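Local atomic coordinates of cell wall surface anchor family protein (Streptococcus agalactiae, PDB entry 3PHS), a protein that serves as a minor pilin of Streptococcus agalactiae whose IgG-like domain mediates adhesion to lung epithelial cells. Residues 45-51 with 78-84; 97-103 with 116-122; 167-171 with 182-186; 202-208 with 220-226. One frame throughout, in Å; residues are numbered along the deposited sequence.

In the fold
The four contacts follow one another along the chain, in two domains. Contacts 1 and 2 have centres 11 Å apart and share one antiparallel sheet, ordered 76-83, 46-52, 98-106, 109-121, so the inner strands 46-52 and 98-106 join them directly. Contacts 3 and 4 lie within the prealbumin-like range, centres 13 Å apart, and touch where Ile169 packs on Tyr204; a second sheet, ordered 186-187, 157-162, 202-210, 221-226, repeats that strand order. Between the pairs the centres are 28 to 35 Å apart and the nearest atoms about 14 to 16 Å. The repeated strand order is consistent with two related Ig-like (IgG-rev) modules in tandem, as suits an elongated pilin.

Contact 1: 45-51 with 78-84; sequences VLYQLYQ and QVFEATT
Tyr50 and Val79 leave neighbouring strands on the same face of the sheet and lie side by side, the two valine methyls meeting the ring in different ways. Val79 CG1 sits over a face in a CH-pi contact, 4.0 Å from the Tyr50 ring centroid and 25° off its normal. Val79 CG2 closes on the rim, 3.5 Å from Tyr50 CD2. On this face too, Leu46 slants across Glu81, its CD1 coming within 3.6 Å of Glu81 OE1, so the carboxylate meets a methyl here. The opposite face carries Tyr47, Leu49, Phe80 and Ala82. Strands 46-51 and 78-83 run antiparallel at 162°, with Tyr47-Ala82 and Leu49-Phe80 as hydrogen-bonded pairs; they are one edge of a four-stranded sheet in an Ig-like sandwich, and the second face packs on strands 13-21 and 89-95. Phe80 stands with its ring edge towards Leu49 O, which lies in the ring plane. At one end the extended Gln51 and Gln78 chains run alongside, and Gln78 NE2 donates to Gln51 OE1 at 3.0 Å. The amide planes are well turned from each other, and Gln51 NE2 rests against Gln78 CB at 3.4 Å. At the other end Thr84 OG1 is placed between its own backbone N and carbonyl carbon (chi1 61°), where it accepts from Val45 N at 2.9 Å and also bonds Ile42 O. Its methyl CG2 reaches the Tyr47 ring edge, 3.8 Å from Tyr47 CE1, while the Tyr47 hydroxyl bonds His19.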
# COMPACT_ATOMS: atom_id res chain seq x y z
N VAL A 45 -4.35 12.25 -9.04
CA VAL A 45 -4.89 11.26 -8.12
C VAL A 45 -6.39 11.11 -8.37
O VAL A 45 -7.13 12.12 -8.41
CB VAL A 45 -4.62 11.59 -6.60
CG1 VAL A 45 -5.21 10.51 -5.66
CG2 VAL A 45 -3.11 11.74 -6.32
N LEU A 46 -6.81 9.87 -8.59
CA LEU A 46 -8.21 9.56 -8.86
C LEU A 46 -8.98 9.36 -7.58
O LEU A 46 -8.68 8.45 -6.80
CB LEU A 46 -8.31 8.32 -9.76
CG LEU A 46 -9.70 7.80 -10.12
CD1 LEU A 46 -10.60 8.92 -10.63
CD2 LEU A 46 -9.51 6.73 -11.19
N TYR A 47 -9.97 10.24 -7.35
CA TYR A 47 -10.92 10.10 -6.24
C TYR A 47 -12.28 9.62 -6.75
O TYR A 47 -12.76 10.05 -7.81
CB TYR A 47 -11.07 11.44 -5.47
CG TYR A 47 -9.95 11.62 -4.48
CD1 TYR A 47 -8.77 12.27 -4.84
CD2 TYR A 47 -10.04 11.09 -3.19
CE1 TYR A 47 -7.72 12.42 -3.92
CE2 TYR A 47 -8.99 11.22 -2.28
CZ TYR A 47 -7.84 11.89 -2.65
OH TYR A 47 -6.81 12.02 -1.74
N GLN A 48 -12.88 8.70 -6.01
CA GLN A 48 -14.24 8.29 -6.28
C GLN A 48 -15.10 8.55 -5.06
O GLN A 48 -14.67 8.32 -3.93
CB GLN A 48 -14.29 6.82 -6.67
CG GLN A 48 -13.56 6.62 -7.96
CD GLN A 48 -13.56 5.20 -8.45
OE1 GLN A 48 -13.24 4.96 -9.62
NE2 GLN A 48 -13.90 4.25 -7.58
N LEU A 49 -16.33 9.00 -5.32
CA LEU A 49 -17.30 9.27 -4.27
C LEU A 49 -18.54 8.42 -4.51
O LEU A 49 -19.13 8.49 -5.58
CB LEU A 49 -17.63 10.78 -4.22
CG LEU A 49 -16.75 11.74 -3.40
CD1 LEU A 49 -17.00 11.58 -1.92
CD2 LEU A 49 -15.24 11.64 -3.66
N TYR A 50 -18.91 7.62 -3.50
CA TYR A 50 -20.03 6.68 -3.58
C TYR A 50 -21.18 7.24 -2.75
O TYR A 50 -21.05 7.43 -1.54
CB TYR A 50 -19.60 5.30 -3.10
CG TYR A 50 -18.65 4.67 -4.09
CD1 TYR A 50 -17.29 5.00 -4.09
CD2 TYR A 50 -19.12 3.82 -5.08
CE1 TYR A 50 -16.41 4.44 -5.02
CE2 TYR A 50 -18.26 3.27 -6.03
CZ TYR A 50 -16.91 3.57 -5.98
OH TYR A 50 -16.10 3.03 -6.93
N GLN A 51 -22.28 7.57 -3.43
CA GLN A 51 -23.47 8.08 -2.76
C GLN A 51 -24.18 6.95 -2.01
O GLN A 51 -24.64 5.99 -2.63
CB GLN A 51 -24.40 8.64 -3.83
CG GLN A 51 -25.53 9.52 -3.37
CD GLN A 51 -26.27 10.01 -4.61
OE1 GLN A 51 -26.02 11.11 -5.09
NE2 GLN A 51 -27.06 9.15 -5.18
N GLN A 78 -25.47 6.60 -6.70
CA GLN A 78 -24.77 7.26 -7.80
C GLN A 78 -23.27 7.18 -7.43
O GLN A 78 -22.93 7.08 -6.24
CB GLN A 78 -25.15 8.75 -7.94
CG GLN A 78 -26.44 9.07 -8.74
CD GLN A 78 -26.59 10.56 -9.05
OE1 GLN A 78 -26.56 10.96 -10.21
NE2 GLN A 78 -26.75 11.38 -8.02
N VAL A 79 -22.39 7.20 -8.43
CA VAL A 79 -20.94 7.19 -8.22
C VAL A 79 -20.36 8.37 -9.01
O VAL A 79 -20.79 8.64 -10.14
CB VAL A 79 -20.31 5.86 -8.70
CG1 VAL A 79 -18.78 5.85 -8.50
CG2 VAL A 79 -20.95 4.65 -7.99
N PHE A 80 -19.41 9.08 -8.42
CA PHE A 80 -18.80 10.25 -9.06
C PHE A 80 -17.30 10.08 -9.00
O PHE A 80 -16.79 9.53 -8.03
CB PHE A 80 -19.16 11.52 -8.31
CG PHE A 80 -20.65 11.80 -8.25
CD1 PHE A 80 -21.45 11.13 -7.34
CD2 PHE A 80 -21.22 12.74 -9.10
CE1 PHE A 80 -22.84 11.37 -7.28
CE2 PHE A 80 -22.60 13.00 -9.04
CZ PHE A 80 -23.40 12.30 -8.13
N GLU A 81 -16.60 10.55 -10.03
CA GLU A 81 -15.12 10.52 -10.03
C GLU A 81 -14.54 11.88 -10.38
O GLU A 81 -15.14 12.66 -11.17
CB GLU A 81 -14.54 9.44 -10.98
CG GLU A 81 -14.74 9.68 -12.48
CD GLU A 81 -13.48 9.45 -13.37
OE1 GLU A 81 -12.91 8.31 -13.34
OE2 GLU A 81 -13.09 10.41 -14.15
N ALA A 82 -13.37 12.17 -9.83
CA ALA A 82 -12.61 13.35 -10.24
C ALA A 82 -11.15 13.10 -10.00
O ALA A 82 -10.77 12.41 -9.05
CB ALA A 82 -13.06 14.63 -9.48
N THR A 83 -10.35 13.67 -10.88
CA THR A 83 -8.89 13.58 -10.77
C THR A 83 -8.33 14.89 -10.25
O THR A 83 -8.67 15.97 -10.76
CB THR A 83 -8.30 13.29 -12.16
OG1 THR A 83 -8.83 12.04 -12.63
CG2 THR A 83 -6.79 13.22 -12.10
N THR A 84 -7.45 14.83 -9.25
CA THR A 84 -6.82 16.06 -8.74
C THR A 84 -6.10 16.85 -9.83
O THR A 84 -5.42 16.29 -10.69
CB THR A 84 -5.86 15.79 -7.57
OG1 THR A 84 -4.81 14.92 -8.02
CG2 THR A 84 -6.62 15.16 -6.39

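Contact 2: 97-103 with 116-122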
# COMPACT_ATOMS: atom_id res chain seq x y z
N ASP A 97 -27.61 16.39 -2.29
CA ASP A 97 -27.54 16.33 -0.87
C ASP A 97 -27.54 14.86 -0.45
O ASP A 97 -28.32 14.05 -0.98
CB ASP A 97 -28.73 17.12 -0.31
CG ASP A 97 -28.62 17.37 1.15
OD1 ASP A 97 -28.82 16.40 1.90
OD2 ASP A 97 -28.32 18.52 1.55
N GLY A 98 -26.62 14.47 0.43
CA GLY A 98 -26.48 13.05 0.76
C GLY A 98 -25.24 12.73 1.57
O GLY A 98 -24.51 13.64 1.97
N ILE A 99 -25.03 11.45 1.84
CA ILE A 99 -23.83 10.96 2.53
C ILE A 99 -22.99 10.24 1.49
O ILE A 99 -23.51 9.43 0.75
CB ILE A 99 -24.15 9.98 3.71
CG1 ILE A 99 -25.15 10.58 4.74
CG2 ILE A 99 -22.86 9.50 4.41
CD1 ILE A 99 -24.82 11.95 5.17
N TYR A 100 -21.70 10.57 1.42
CA TYR A 100 -20.81 10.00 0.43
C TYR A 100 -19.59 9.37 1.10
O TYR A 100 -19.03 9.92 2.04
CB TYR A 100 -20.30 11.06 -0.54
CG TYR A 100 -21.39 11.66 -1.39
CD1 TYR A 100 -22.25 12.64 -0.87
CD2 TYR A 100 -21.58 11.21 -2.71
CE1 TYR A 100 -23.30 13.18 -1.67
CE2 TYR A 100 -22.61 11.74 -3.51
CZ TYR A 100 -23.46 12.71 -2.98
OH TYR A 100 -24.48 13.21 -3.77
N TYR A 101 -19.21 8.21 0.58
CA TYR A 101 -17.97 7.57 0.95
C TYR A 101 -16.98 7.85 -0.16
O TYR A 101 -17.23 7.53 -1.32
CB TYR A 101 -18.20 6.06 1.05
CG TYR A 101 -16.96 5.24 1.33
CD1 TYR A 101 -16.38 5.22 2.60
CD2 TYR A 101 -16.39 4.46 0.32
CE1 TYR A 101 -15.25 4.44 2.85
CE2 TYR A 101 -15.26 3.67 0.57
CZ TYR A 101 -14.71 3.67 1.84
OH TYR A 101 -13.61 2.89 2.08
N GLY A 102 -15.84 8.43 0.22
CA GLY A 102 -14.80 8.80 -0.72
C GLY A 102 -13.50 8.05 -0.47
O GLY A 102 -13.15 7.78 0.67
N LEU A 103 -12.81 7.70 -1.55
CA LEU A 103 -11.51 7.03 -1.44
C LEU A 103 -10.67 7.38 -2.65
O LEU A 103 -11.21 7.80 -3.67
CB LEU A 103 -11.69 5.50 -1.36
CG LEU A 103 -11.96 4.71 -2.64
CD1 LEU A 103 -11.86 3.22 -2.37
CD2 LEU A 103 -13.34 5.03 -3.18
N ALA A 116 -9.78 6.53 3.54
CA ALA A 116 -11.13 6.76 3.03
C ALA A 116 -11.96 7.51 4.08
O ALA A 116 -11.65 7.48 5.29
CB ALA A 116 -11.79 5.45 2.68
N PHE A 117 -13.03 8.16 3.64
CA PHE A 117 -13.77 9.05 4.54
C PHE A 117 -15.25 9.07 4.19
O PHE A 117 -15.64 8.73 3.07
CB PHE A 117 -13.22 10.49 4.44
CG PHE A 117 -13.08 10.98 3.04
CD1 PHE A 117 -11.87 10.79 2.35
CD2 PHE A 117 -14.16 11.56 2.38
CE1 PHE A 117 -11.75 11.19 1.03
CE2 PHE A 117 -14.04 11.98 1.07
CZ PHE A 117 -12.84 11.80 0.39
N LEU A 118 -16.07 9.50 5.14
CA LEU A 118 -17.46 9.81 4.84
C LEU A 118 -17.62 11.32 4.77
O LEU A 118 -17.03 12.04 5.57
CB LEU A 118 -18.39 9.20 5.89
CG LEU A 118 -18.56 7.70 5.82
CD1 LEU A 118 -19.29 7.22 7.07
CD2 LEU A 118 -19.30 7.28 4.52
N VAL A 119 -18.42 11.80 3.82
CA VAL A 119 -18.77 13.24 3.79
C VAL A 119 -20.29 13.36 4.03
O VAL A 119 -21.08 12.77 3.30
CB VAL A 119 -18.47 13.92 2.42
CG1 VAL A 119 -18.54 15.46 2.58
CG2 VAL A 119 -17.12 13.49 1.83
N ASP A 120 -20.67 14.14 5.04
CA ASP A 120 -22.06 14.48 5.30
C ASP A 120 -22.35 15.74 4.46
O ASP A 120 -22.20 16.88 4.94
CB ASP A 120 -22.19 14.74 6.81
CG ASP A 120 -23.61 15.00 7.27
OD1 ASP A 120 -24.58 14.96 6.48
OD2 ASP A 120 -23.75 15.26 8.49
N LEU A 121 -22.71 15.52 3.19
CA LEU A 121 -22.83 16.61 2.21
C LEU A 121 -24.19 17.31 2.28
O LEU A 121 -25.10 17.05 1.49
CB LEU A 121 -22.49 16.14 0.78
CG LEU A 121 -22.22 17.29 -0.21
CD1 LEU A 121 -20.84 17.94 0.08
CD2 LEU A 121 -22.35 16.73 -1.66
N SER A 122 -24.30 18.18 3.29
CA SER A 122 -25.47 18.99 3.54
C SER A 122 -25.26 20.47 3.17
O SER A 122 -26.19 21.30 3.30
CB SER A 122 -25.76 18.93 5.04
OG SER A 122 -24.66 19.44 5.77
O HOH W 1 -28.75 20.09 3.37
O HOH W 2 -25.86 15.02 4.23
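Gly98 O is gripped twice: Leu121 N donates to it at 2.9 Å, almost in line with the C=O bond, and a water donates at 3.0 Å. The same water donates to Asp120 OD1 at 2.6 Å, so it ties the aspartate side chain to the facing strand. Beside it Ile99 slants over Asp120, with Ile99 CD1 3.3 Å from Asp120 OD1. Backbone pairing continues through Tyr100-Val119 and Gly102-Phe117, and the strands run antiparallel at 154° as the two arms of the hairpin 98-106/109-121. Phe117 has CG wedged between its backbone N and carbonyl carbon (chi1 49°), which folds the ring back across the strand gap onto Gly102. There Gly102 CA lies over one ring face, 4.0 Å from the Phe117 centroid, a CH-pi contact possible at this distance because glycine has no side chain in the way. On that same face of the sheet Leu121 crosses Tyr100 at a slant, Leu121 CD2 approaching Tyr100 CE1 to 3.7 Å, and the Tyr100 hydroxyl bonds Pro96 O. The other face carries Tyr101 and Leu118, with Leu118 CD2 at the Tyr101 ring edge and 3.8 Å from Tyr101 CB. Ala116 CB touches the far end of that ring, whose hydroxyl bonds Asn65; helix 60-65 packs over this side. The backbone ladder is thus supplemented by two different means: a water bridge from Gly98 O to the Asp120 carboxylate, and a CH-pi contact where Gly102 pairs with Phe117.

Contact 3: 167-171 with 182-186; sequences TPIRV and AAKHL
Val171 and Ala183 form a single antiparallel hydrogen-bonded bridge between two segments whose end-to-end directions stand 103° apart, so the backbones pair at that one bridge while side chains extend the contact beyond it. Val171 N donates to Ala183 O at 2.9 Å; the return bond, Ala183 N to Val171 O, is longer at 3.2 Å and arrives from above the carbonyl plane. Arg170 adds a side-chain bond. Its chain lies against Ala182, with Arg170 CB and Ala182 CB 3.7 Å apart, and then bends at CG-CD (chi3 -75°). The bend brings NH1 to Ala182 O at 2.9 Å, with the oxygen in the guanidinium plane but the nitrogen tilted from the carbonyl plane. NH1 also bonds Asp179 O, so one nitrogen holds two carbonyls, that of Ala182 and that of Asp179 shortly before the segment. Next to it, Pro168 and the Lys184 chain lie alongside each other, pointing the same way, with Pro168 CB and Lys184 CB 3.8 Å apart. Val171 and Leu186 meet nearly at right angles, and Leu186 CD2 lies 3.5 Å from Val171 CG2. The contact draws together two irregular parts of the prealbumin-like domain: Val171 and Leu186 pack inward on strand 193-200, Pro168 and Lys184 lie on strand 157-162, and Leu186 joins that strand through backbone bonding to Phe158.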
# COMPACT_ATOMS: atom_id res chain seq x y z
N THR A 167 -1.30 -7.61 -5.98
CA THR A 167 -0.34 -7.30 -7.03
C THR A 167 1.02 -6.84 -6.51
O THR A 167 1.11 -5.92 -5.69
CB THR A 167 -0.92 -6.35 -8.16
OG1 THR A 167 0.03 -5.32 -8.47
CG2 THR A 167 -2.25 -5.71 -7.78
N PRO A 168 2.09 -7.51 -7.00
CA PRO A 168 3.46 -7.28 -6.56
C PRO A 168 3.93 -5.84 -6.78
O PRO A 168 3.58 -5.23 -7.79
CB PRO A 168 4.30 -8.24 -7.42
CG PRO A 168 3.34 -9.16 -8.10
CD PRO A 168 2.00 -8.51 -8.09
N ILE A 169 4.72 -5.34 -5.83
CA ILE A 169 5.38 -4.04 -5.91
C ILE A 169 6.61 -4.17 -6.80
O ILE A 169 7.39 -5.10 -6.64
CB ILE A 169 5.80 -3.57 -4.47
CG1 ILE A 169 4.56 -3.14 -3.70
CG2 ILE A 169 6.83 -2.43 -4.49
CD1 ILE A 169 4.58 -3.55 -2.28
N ARG A 170 6.77 -3.24 -7.73
CA ARG A 170 7.89 -3.31 -8.69
C ARG A 170 9.03 -2.37 -8.30
O ARG A 170 8.82 -1.36 -7.63
CB ARG A 170 7.39 -3.09 -10.12
CG ARG A 170 6.29 -4.11 -10.48
CD ARG A 170 5.76 -4.04 -11.91
NE ARG A 170 4.88 -2.90 -12.11
CZ ARG A 170 5.16 -1.87 -12.91
NH1 ARG A 170 6.31 -1.84 -13.59
NH2 ARG A 170 4.30 -0.86 -13.03
N VAL A 171 10.25 -2.72 -8.71
CA VAL A 171 11.45 -2.03 -8.24
C VAL A 171 12.39 -1.74 -9.42
O VAL A 171 12.51 -2.56 -10.32
CB VAL A 171 12.19 -2.88 -7.13
CG1 VAL A 171 13.48 -2.22 -6.68
CG2 VAL A 171 11.25 -3.13 -5.92
N ALA A 182 10.03 -1.29 -14.50
CA ALA A 182 10.27 -1.75 -13.12
C ALA A 182 9.75 -3.18 -13.00
O ALA A 182 8.67 -3.52 -13.50
CB ALA A 182 9.61 -0.84 -12.10
N ALA A 183 10.54 -4.02 -12.33
CA ALA A 183 10.33 -5.46 -12.29
C ALA A 183 9.75 -5.94 -10.97
O ALA A 183 10.04 -5.36 -9.92
CB ALA A 183 11.66 -6.15 -12.54
N LYS A 184 8.93 -6.99 -11.02
CA LYS A 184 8.42 -7.64 -9.80
C LYS A 184 9.44 -8.63 -9.21
O LYS A 184 9.47 -8.87 -7.99
CB LYS A 184 7.04 -8.27 -10.04
CG LYS A 184 7.02 -9.45 -10.99
CD LYS A 184 5.73 -10.21 -10.92
CE LYS A 184 5.68 -11.25 -12.03
NZ LYS A 184 4.38 -11.94 -12.11
N HIS A 185 10.27 -9.20 -10.08
CA HIS A 185 11.25 -10.17 -9.62
C HIS A 185 12.42 -9.48 -8.94
O HIS A 185 13.05 -8.55 -9.44
CB HIS A 185 11.66 -11.16 -10.72
CG HIS A 185 10.76 -12.35 -10.83
ND1 HIS A 185 11.15 -13.53 -11.44
CD2 HIS A 185 9.49 -12.56 -10.39
CE1 HIS A 185 10.16 -14.40 -11.38
NE2 HIS A 185 9.15 -13.84 -10.75
N LEU A 186 12.66 -9.92 -7.70
CA LEU A 186 13.72 -9.36 -6.88
C LEU A 186 14.68 -10.50 -6.59
O LEU A 186 14.25 -11.59 -6.23
CB LEU A 186 13.15 -8.79 -5.57
CG LEU A 186 11.93 -7.85 -5.66
CD1 LEU A 186 11.24 -7.73 -4.30
CD2 LEU A 186 12.34 -6.49 -6.19
O HOH W 3 7.74 -7.67 -6.23

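Contact 4: 202-208 with 220-226; sequences GDYVLKE and AETAVTI
Asp203 and Thr225 stand side by side on one face of the sheet, where Thr225 OG1 donates to Asp203 OD1 at 2.6 Å, meeting the oxygen from above the carboxylate plane. Farther along this face Glu221 crosses Val205 at a slant, Glu221 CB lying 3.8 Å from Val205 CG1. The reverse face is mostly apolar. Ile226 CG1 comes obliquely to the Tyr204 ring, 3.6 Å from Tyr204 CD1, while Val224 bridges two neighbours with its two methyls. With Val224 CG1 beside the backbone N (chi1 -38°), CG2 falls between N and the carbonyl carbon and touches Tyr204 CB at 3.8 Å; Val224 CG1 meets Leu206 CD1 at 3.8 Å. Backbone bonds in antiparallel register, strands at 152°, set these pairs; Tyr204 OH is fixed by Ile200 O. Arg112 of the preceding domain makes a cation-pi contact with Tyr204 and bonds Asp203 O, tying the two domains together. Glu208 lies against Lys142, which would be consistent with the Lys-Asn isopeptide bonds of such pilin domains. Strand 202-208 runs between 157-162 and 221-226, and the face of Leu206 and Ile226 packs on strands 135-146 and 231-240 of the opposing sheet.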
# COMPACT_ATOMS: atom_id res chain seq x y z
N GLY A 202 4.55 1.29 6.33
CA GLY A 202 3.39 0.39 6.44
C GLY A 202 3.79 -1.07 6.34
O GLY A 202 4.99 -1.40 6.39
N ASP A 203 2.80 -1.94 6.16
CA ASP A 203 3.04 -3.39 6.24
C ASP A 203 3.12 -4.04 4.88
O ASP A 203 2.28 -3.78 4.00
CB ASP A 203 1.96 -4.06 7.11
CG ASP A 203 2.03 -3.63 8.56
OD1 ASP A 203 3.08 -3.10 8.99
OD2 ASP A 203 1.00 -3.82 9.26
N TYR A 204 4.13 -4.88 4.70
CA TYR A 204 4.38 -5.55 3.44
C TYR A 204 4.63 -7.04 3.68
O TYR A 204 4.78 -7.49 4.81
CB TYR A 204 5.61 -4.93 2.73
CG TYR A 204 5.41 -3.48 2.32
CD1 TYR A 204 5.55 -2.46 3.24
CD2 TYR A 204 5.04 -3.15 1.01
CE1 TYR A 204 5.35 -1.11 2.87
CE2 TYR A 204 4.83 -1.80 0.62
CZ TYR A 204 4.99 -0.80 1.56
OH TYR A 204 4.78 0.51 1.20
N VAL A 205 4.67 -7.79 2.59
CA VAL A 205 4.91 -9.23 2.65
C VAL A 205 5.92 -9.60 1.57
O VAL A 205 5.73 -9.30 0.38
CB VAL A 205 3.61 -10.05 2.49
CG1 VAL A 205 3.91 -11.55 2.42
CG2 VAL A 205 2.64 -9.75 3.62
N LEU A 206 6.99 -10.27 2.00
CA LEU A 206 7.95 -10.85 1.08
C LEU A 206 7.54 -12.28 0.75
O LEU A 206 7.34 -13.10 1.65
CB LEU A 206 9.34 -10.85 1.72
CG LEU A 206 10.14 -9.55 1.66
CD1 LEU A 206 11.31 -9.65 2.63
CD2 LEU A 206 10.64 -9.24 0.23
N LYS A 207 7.42 -12.57 -0.53
CA LYS A 207 7.11 -13.90 -0.97
C LYS A 207 8.33 -14.54 -1.63
O LYS A 207 8.86 -14.01 -2.55
CB LYS A 207 5.90 -13.88 -1.90
CG LYS A 207 5.30 -15.23 -2.18
CD LYS A 207 4.01 -15.15 -3.03
CE LYS A 207 3.64 -16.52 -3.63
NZ LYS A 207 2.57 -16.45 -4.62
N GLU A 208 8.81 -15.64 -1.08
CA GLU A 208 9.97 -16.29 -1.68
C GLU A 208 9.46 -17.17 -2.82
O GLU A 208 8.57 -18.00 -2.61
CB GLU A 208 10.74 -17.13 -0.65
CG GLU A 208 12.08 -17.62 -1.18
CD GLU A 208 12.90 -18.39 -0.14
OE1 GLU A 208 12.64 -18.27 1.07
OE2 GLU A 208 13.83 -19.10 -0.57
N ALA A 220 7.55 -19.37 3.17
CA ALA A 220 7.07 -18.84 1.89
C ALA A 220 6.85 -17.33 1.95
O ALA A 220 7.33 -16.58 1.10
CB ALA A 220 5.80 -19.55 1.45
N GLU A 221 6.12 -16.89 2.98
CA GLU A 221 5.77 -15.47 3.13
C GLU A 221 6.25 -14.95 4.45
O GLU A 221 6.04 -15.59 5.50
CB GLU A 221 4.25 -15.27 3.00
CG GLU A 221 3.74 -15.58 1.61
CD GLU A 221 2.26 -15.37 1.43
OE1 GLU A 221 1.61 -14.74 2.29
OE2 GLU A 221 1.76 -15.82 0.39
N THR A 222 6.90 -13.78 4.41
CA THR A 222 7.50 -13.14 5.59
C THR A 222 6.97 -11.71 5.71
O THR A 222 7.12 -10.91 4.79
CB THR A 222 9.05 -13.10 5.48
OG1 THR A 222 9.56 -14.43 5.32
CG2 THR A 222 9.67 -12.44 6.71
N ALA A 223 6.36 -11.41 6.86
CA ALA A 223 5.83 -10.08 7.13
C ALA A 223 6.96 -9.10 7.39
O ALA A 223 7.93 -9.41 8.09
CB ALA A 223 4.88 -10.10 8.31
N VAL A 224 6.87 -7.91 6.79
CA VAL A 224 7.83 -6.85 7.11
C VAL A 224 7.09 -5.53 7.30
O VAL A 224 6.16 -5.22 6.55
CB VAL A 224 9.00 -6.69 6.07
CG1 VAL A 224 9.49 -8.04 5.52
CG2 VAL A 224 8.61 -5.80 4.92
N THR A 225 7.51 -4.77 8.29
CA THR A 225 6.98 -3.43 8.49
C THR A 225 8.04 -2.37 8.16
O THR A 225 9.11 -2.31 8.82
CB THR A 225 6.41 -3.23 9.92
OG1 THR A 225 5.27 -4.08 10.11
CG2 THR A 225 6.00 -1.77 10.14
N ILE A 226 7.76 -1.56 7.13
CA ILE A 226 8.62 -0.43 6.77
C ILE A 226 8.32 0.71 7.73
O ILE A 226 7.14 1.07 7.93
CB ILE A 226 8.39 0.03 5.29
CG1 ILE A 226 8.71 -1.09 4.27
CG2 ILE A 226 9.14 1.37 4.98
CD1 ILE A 226 10.18 -1.52 4.21
O HOH W 4 9.62 -14.94 2.69